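Local atomic coordinates of probable ss-1,3-N-acetylglucosaminyltransferase (Staphylococcus aureus subsp. aureus N315, PDB entry 6HNQ), a protein that is probably a glycosyltransferase of family 2, with a GT-A fold domain followed by a TarS-type linker domain. Residues N186-K191 with T203-M208. Numbering follows the deposited sequence.
Sequences NKIKFK and TIEFLM
The carboxylate of E205 meets the loop at three residues, though none of the approaches is a bond. Its OE1 stands 4.4 Å from NZ of K191, beyond a salt bridge, yet the opposite charges probably still attract. Bending at chi2 (-54°) turns the lysine chain back, and CE comes within 4.1 Å of OE2 of E205 as the two side chains cross at about a right angle. Glutamate suits this partly exposed place because its chain, extended beyond CG, carries the charge from the helix to the loop. K189 O and CG2 of I188 also lie beside OE1.

Alongside the charged pair, the rest of the contact is apolar. I188, branched at CB, serves two neighbours: CG2 packs against CB of E205 at 4.1 Å, while CD1 reaches the helix backbone, 3.8 Å from CA of F206. The same methyl touches the F206 ring obliquely and only at CD2, 4.2 Å away; both residues are buried, which suits their apolar side chains.

After helix 180-185, K187 with positive phi forms a Schellman motif, and the loop then runs beside helix 198-207. F190 faces helix 91-100, E205 also touches helix 242-256, and F206 meets F178 of strand 177-179 edge-to-face.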
loop_
_atom_site.group_PDB
_atom_site.type_symbol
_atom_site.label_atom_id
_atom_site.label_comp_id
_atom_site.label_asym_id
_atom_site.label_seq_id
_atom_site.Cartn_x
_atom_site.Cartn_y
_atom_site.Cartn_z
ATOM N N ASN A 186 -3.577 -36.206 -29.809
ATOM C CA ASN A 186 -2.669 -35.201 -29.201
ATOM C C ASN A 186 -1.931 -35.822 -28.008
ATOM O O ASN A 186 -1.156 -35.108 -27.365
ATOM C CB ASN A 186 -3.447 -33.927 -28.849
ATOM C CG ASN A 186 -4.026 -33.279 -30.093
ATOM O OD1 ASN A 186 -3.296 -32.765 -30.916
ATOM N ND2 ASN A 186 -5.336 -33.272 -30.236
ATOM N N LYS A 187 -2.168 -37.098 -27.718
ATOM C CA LYS A 187 -1.466 -37.845 -26.637
ATOM C C LYS A 187 -1.569 -37.036 -25.337
ATOM O O LYS A 187 -0.534 -36.805 -24.691
ATOM C CB LYS A 187 -0.007 -38.114 -27.023
ATOM C CG LYS A 187 0.180 -38.794 -28.375
ATOM C CD LYS A 187 1.602 -38.881 -28.845
ATOM C CE LYS A 187 1.708 -39.307 -30.296
ATOM N N ILE A 188 -2.787 -36.631 -24.973
ATOM C CA ILE A 188 -3.057 -35.848 -23.735
ATOM C C ILE A 188 -3.173 -36.837 -22.579
ATOM O O ILE A 188 -4.058 -37.704 -22.626
ATOM C CB ILE A 188 -4.324 -34.983 -23.883
ATOM C CG1 ILE A 188 -4.302 -34.141 -25.168
ATOM C CG2 ILE A 188 -4.525 -34.129 -22.640
ATOM C CD1 ILE A 188 -5.495 -33.224 -25.312
ATOM N N LYS A 189 -2.294 -36.706 -21.593
ATOM C CA LYS A 189 -2.265 -37.534 -20.361
ATOM C C LYS A 189 -2.284 -36.591 -19.159
ATOM O O LYS A 189 -1.774 -35.465 -19.289
ATOM C CB LYS A 189 -1.000 -38.400 -20.312
ATOM C CG LYS A 189 -0.755 -39.309 -21.508
ATOM C CD LYS A 189 0.500 -40.164 -21.308
ATOM C CE LYS A 189 0.689 -41.246 -22.352
ATOM N NZ LYS A 189 1.300 -40.713 -23.593
ATOM N N PHE A 190 -2.812 -37.044 -18.026
ATOM C CA PHE A 190 -2.692 -36.323 -16.741
ATOM C C PHE A 190 -1.223 -36.387 -16.317
ATOM O O PHE A 190 -0.606 -37.465 -16.436
ATOM C CB PHE A 190 -3.622 -36.929 -15.686
ATOM C CG PHE A 190 -5.087 -36.752 -15.997
ATOM C CD1 PHE A 190 -5.763 -37.668 -16.783
ATOM C CD2 PHE A 190 -5.787 -35.659 -15.508
ATOM C CE1 PHE A 190 -7.111 -37.498 -17.060
ATOM C CE2 PHE A 190 -7.137 -35.493 -15.789
ATOM C CZ PHE A 190 -7.787 -36.411 -16.566
ATOM N N LYS A 191 -0.659 -35.262 -15.876
ATOM C CA LYS A 191 0.758 -35.228 -15.419
ATOM C C LYS A 191 0.800 -35.517 -13.921
ATOM O O LYS A 191 -0.270 -35.419 -13.265
ATOM C CB LYS A 191 1.466 -33.910 -15.729
ATOM C CG LYS A 191 1.373 -33.404 -17.164
ATOM C CD LYS A 191 1.811 -34.379 -18.240
ATOM C CE LYS A 191 1.802 -33.751 -19.612
ATOM N NZ LYS A 191 1.520 -34.776 -20.646
ATOM N N THR A 203 -7.548 -30.164 -18.851
ATOM C CA THR A 203 -8.650 -29.432 -19.527
ATOM C C THR A 203 -8.063 -28.336 -20.420
ATOM O O THR A 203 -8.573 -28.139 -21.528
ATOM C CB THR A 203 -9.648 -28.858 -18.517
ATOM O OG1 THR A 203 -10.087 -29.939 -17.697
ATOM C CG2 THR A 203 -10.826 -28.201 -19.194
ATOM N N ILE A 204 -7.037 -27.633 -19.956
ATOM C CA ILE A 204 -6.403 -26.548 -20.764
ATOM C C ILE A 204 -5.779 -27.187 -22.005
ATOM O O ILE A 204 -6.011 -26.666 -23.093
ATOM C CB ILE A 204 -5.385 -25.732 -19.946
ATOM C CG1 ILE A 204 -6.063 -24.886 -18.860
ATOM C CG2 ILE A 204 -4.532 -24.881 -20.869
ATOM C CD1 ILE A 204 -6.670 -23.630 -19.346
ATOM N N GLU A 205 -5.025 -28.272 -21.851
ATOM C CA GLU A 205 -4.368 -28.952 -23.005
ATOM C C GLU A 205 -5.461 -29.355 -23.994
ATOM O O GLU A 205 -5.284 -29.167 -25.200
ATOM C CB GLU A 205 -3.510 -30.132 -22.545
ATOM C CG GLU A 205 -2.127 -29.699 -22.093
ATOM C CD GLU A 205 -1.206 -30.771 -21.524
ATOM O OE1 GLU A 205 -1.698 -31.732 -20.924
ATOM O OE2 GLU A 205 0.022 -30.621 -21.656
ATOM N N PHE A 206 -6.585 -29.842 -23.495
ATOM C CA PHE A 206 -7.704 -30.306 -24.338
ATOM C C PHE A 206 -8.316 -29.110 -25.079
ATOM O O PHE A 206 -8.549 -29.212 -26.298
ATOM C CB PHE A 206 -8.753 -31.030 -23.493
ATOM C CG PHE A 206 -9.773 -31.736 -24.335
ATOM C CD1 PHE A 206 -10.854 -31.040 -24.858
ATOM C CD2 PHE A 206 -9.622 -33.075 -24.657
ATOM C CE1 PHE A 206 -11.783 -31.685 -25.662
ATOM C CE2 PHE A 206 -10.559 -33.714 -25.448
ATOM C CZ PHE A 206 -11.634 -33.014 -25.952
ATOM N N LEU A 207 -8.608 -28.025 -24.351
ATOM C CA LEU A 207 -9.219 -26.796 -24.906
ATOM C C LEU A 207 -8.307 -26.231 -26.003
ATOM O O LEU A 207 -8.828 -25.813 -27.044
ATOM C CB LEU A 207 -9.407 -25.764 -23.796
ATOM C CG LEU A 207 -10.590 -26.014 -22.872
ATOM C CD1 LEU A 207 -10.517 -25.087 -21.657
ATOM C CD2 LEU A 207 -11.916 -25.858 -23.614
ATOM N N MET A 208 -6.995 -26.245 -25.788
ATOM C CA MET A 208 -6.022 -25.664 -26.735
ATOM C C MET A 208 -5.837 -26.584 -27.949
ATOM O O MET A 208 -5.170 -26.146 -28.916
ATOM C CB MET A 208 -4.674 -25.412 -26.053
ATOM C CG MET A 208 -4.731 -24.352 -24.958
ATOM S SD MET A 208 -5.335 -22.723 -25.528
ATOM C CE MET A 208 -7.042 -22.836 -25.014
#